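Local coordinates for DUF2235 domain-containing protein (Pseudomonas aeruginosa, PDB 4O5P) that probably hydrolyses membrane phospholipids as a type VI secretion effector of the Tle1 family, with an alpha/beta-hydrolase-like catalytic domain, at residues W249-E252 against L253-S257. Sequence-based numbering, arbitrary orientation.
Sequences WLQE and LTRVS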
ATOM      1  N   TRP A 249       2.535  14.622  -7.691  1.00 17.88           N
ATOM      2  CA  TRP A 249       2.786  14.783  -9.130  1.00 19.92           C
ATOM      3  C   TRP A 249       1.715  15.656  -9.811  1.00 18.51           C
ATOM      4  O   TRP A 249       1.990  16.403 -10.764  1.00 20.37           O
ATOM      5  CB  TRP A 249       2.888  13.409  -9.817  1.00 15.94           C
ATOM      6  CG  TRP A 249       4.042  12.576  -9.316  1.00 18.73           C
ATOM      7  CD1 TRP A 249       4.947  12.915  -8.334  1.00 17.43           C
ATOM      8  CD2 TRP A 249       4.420  11.262  -9.767  1.00 19.31           C
ATOM      9  NE1 TRP A 249       5.854  11.894  -8.158  1.00 19.69           N
ATOM     10  CE2 TRP A 249       5.552  10.868  -9.016  1.00 16.83           C
ATOM     11  CE3 TRP A 249       3.915  10.385 -10.732  1.00 19.00           C
ATOM     12  CZ2 TRP A 249       6.188   9.636  -9.207  1.00 20.12           C
ATOM     13  CZ3 TRP A 249       4.549   9.156 -10.922  1.00 18.70           C
ATOM     14  CH2 TRP A 249       5.667   8.792 -10.154  1.00 19.05           C
ATOM     15  N   LEU A 250       0.492  15.588  -9.305  1.00 21.33           N
ATOM     16  CA  LEU A 250      -0.581  16.377  -9.874  1.00 18.33           C
ATOM     17  C   LEU A 250      -0.362  17.839  -9.500  1.00 22.30           C
ATOM     18  O   LEU A 250      -0.516  18.743 -10.339  1.00 20.96           O
ATOM     19  CB  LEU A 250      -1.931  15.869  -9.396  1.00 15.87           C
ATOM     20  CG  LEU A 250      -3.155  16.649  -9.878  1.00 20.32           C
ATOM     21  CD1 LEU A 250      -3.217  16.670 -11.411  1.00 19.82           C
ATOM     22  CD2 LEU A 250      -4.412  16.032  -9.296  1.00 19.51           C
ATOM     23  N   GLN A 251       0.021  18.065  -8.247  1.00 19.87           N
ATOM     24  CA  GLN A 251       0.274  19.426  -7.793  1.00 21.93           C
ATOM     25  C   GLN A 251       1.401  20.056  -8.592  1.00 23.03           C
ATOM     26  O   GLN A 251       1.285  21.208  -9.030  1.00 22.57           O
ATOM     27  CB  GLN A 251       0.621  19.462  -6.309  1.00 22.76           C
ATOM     28  CG  GLN A 251       0.730  20.867  -5.776  1.00 24.03           C
ATOM     29  CD  GLN A 251       1.245  20.919  -4.355  1.00 28.73           C
ATOM     30  OE1 GLN A 251       1.996  20.037  -3.914  1.00 24.21           O
ATOM     31  NE2 GLN A 251       0.851  21.961  -3.626  1.00 23.30           N
ATOM     32  N   GLU A 252       2.476  19.293  -8.774  1.00 21.48           N
ATOM     33  CA  GLU A 252       3.607  19.704  -9.592  1.00 23.65           C
ATOM     34  C   GLU A 252       3.161  20.057 -11.022  1.00 22.72           C
ATOM     35  O   GLU A 252       3.605  21.060 -11.590  1.00 20.39           O
ATOM     36  CB  GLU A 252       4.676  18.589  -9.596  1.00 21.74           C
ATOM     37  CG  GLU A 252       5.017  18.046 -10.987  1.00 28.25           C
ATOM     38  CD  GLU A 252       5.396  16.556 -11.005  1.00 32.62           C
ATOM     39  OE1 GLU A 252       6.258  16.136 -10.175  1.00 28.79           O
ATOM     40  OE2 GLU A 252       4.837  15.818 -11.869  1.00 26.22           O
ATOM     41  N   LEU A 253       2.279  19.236 -11.594  1.00 19.39           N
ATOM     42  CA  LEU A 253       1.820  19.450 -12.970  1.00 23.42           C
ATOM     43  C   LEU A 253       0.900  20.659 -13.163  1.00 25.42           C
ATOM     44  O   LEU A 253       0.848  21.248 -14.253  1.00 23.02           O
ATOM     45  CB  LEU A 253       1.077  18.216 -13.461  1.00 21.40           C
ATOM     46  CG  LEU A 253       1.936  17.147 -14.121  1.00 25.83           C
ATOM     47  CD1 LEU A 253       1.204  15.815 -14.121  1.00 26.25           C
ATOM     48  CD2 LEU A 253       2.263  17.576 -15.540  1.00 24.09           C
ATOM     49  N   THR A 254       0.157  21.011 -12.122  1.00 23.43           N
ATOM     50  CA  THR A 254      -0.924  21.977 -12.278  1.00 21.98           C
ATOM     51  C   THR A 254      -0.672  23.310 -11.579  1.00 25.81           C
ATOM     52  O   THR A 254      -1.402  24.287 -11.801  1.00 26.79           O
ATOM     53  CB  THR A 254      -2.239  21.377 -11.766  1.00 21.51           C
ATOM     54  OG1 THR A 254      -2.085  21.013 -10.392  1.00 22.68           O
ATOM     55  CG2 THR A 254      -2.619  20.140 -12.589  1.00 17.85           C
ATOM     56  N   ARG A 255       0.331  23.341 -10.708  1.00 22.98           N
ATOM     57  CA  ARG A 255       0.740  24.583 -10.063  1.00 24.75           C
ATOM     58  C   ARG A 255       1.144  25.594 -11.141  1.00 30.04           C
ATOM     59  O   ARG A 255       2.139  25.409 -11.845  1.00 29.15           O
ATOM     60  CB  ARG A 255       1.892  24.336  -9.079  1.00 24.01           C
ATOM     61  CG  ARG A 255       2.599  25.600  -8.579  1.00 31.52           C
ATOM     62  CD  ARG A 255       3.662  25.307  -7.520  1.00 35.47           C
ATOM     63  NE  ARG A 255       3.163  25.617  -6.184  1.00 43.21           N
ATOM     64  CZ  ARG A 255       2.759  24.701  -5.311  1.00 40.19           C
ATOM     65  NH1 ARG A 255       2.837  23.413  -5.631  1.00 40.05           N
ATOM     66  NH2 ARG A 255       2.293  25.067  -4.120  1.00 33.67           N
ATOM     67  N   VAL A 256       0.356  26.651 -11.288  1.00 29.62           N
ATOM     68  CA  VAL A 256       0.622  27.609 -12.355  1.00 35.10           C
ATOM     69  C   VAL A 256       1.285  28.807 -11.726  1.00 41.67           C
ATOM     70  O   VAL A 256       2.469  29.047 -11.954  1.00 50.89           O
ATOM     71  CB  VAL A 256      -0.635  27.965 -13.190  1.00 33.36           C
ATOM     72  CG1 VAL A 256      -1.866  28.127 -12.315  1.00 34.23           C
ATOM     73  CG2 VAL A 256      -0.386  29.210 -14.020  1.00 42.94           C
ATOM     74  N   SER A 257       0.519  29.544 -10.930  1.00 42.74           N
ATOM     75  CA  SER A 257       1.083  30.383  -9.902  1.00 44.09           C
ATOM     76  C   SER A 257       2.166  31.331 -10.402  1.00 45.53           C
ATOM     77  O   SER A 257       3.324  31.264  -9.976  1.00 47.05           O
ATOM     78  CB  SER A 257       1.622  29.470  -8.820  1.00 45.54           C
ATOM     79  OG  SER A 257       0.657  28.466  -8.573  1.00 49.02           O
TER
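The carboxamide of Q251 meets the guanidinium of R255 at its edge, near the plane of the arginine group, and the two flat groups are turned 53° apart, which rules out a stack. The closest polar approach between the two side chains, Q251 NE2 to R255 NH1 at 3.2 Å, joins two donors and therefore cannot be a hydrogen bond. The amide nitrogen is satisfied elsewhere, by the carbonyl oxygen of D310. Both side chains set out with CG anti to the backbone N and run side by side in the same direction; a bend at chi3 of R255 then swings NH1 against Q251 CG and CD. This is the C-terminal end of helix 238-254, which in the alpha/beta-hydrolase arrangement follows strand 225-236 and a probable nucleophile elbow. The helical bonds continue to its last turn: L253 N donates to W249 O, and R255 N reaches Q251 O at 2.9 Å with an N-H...O angle of 145°. Q251 O also receives T254 N at 3.3 Å, from the same face of its carbonyl plane, while R255 is the first residue to leave helical phi/psi. T254 folds its hydroxyl back onto the helix: chi1 of 59° puts OG1 between the backbone N and the carbonyl carbon, and OG1 donates to L250 O at 2.8 Å from above the carbonyl plane. T254 N adds a weak bond to that same oxygen. On the apolar side, T254 CG2 lies 3.7 Å from L250 CD1, and both side chains rest on I272 of the neighbouring strand 270-280. E252, bent at chi2, lies alongside L253, both pointing the same way, with E252 OE2 3.9 Å from L253 CG, while its OE1 forms a salt bridge with R199 of helix 195-219.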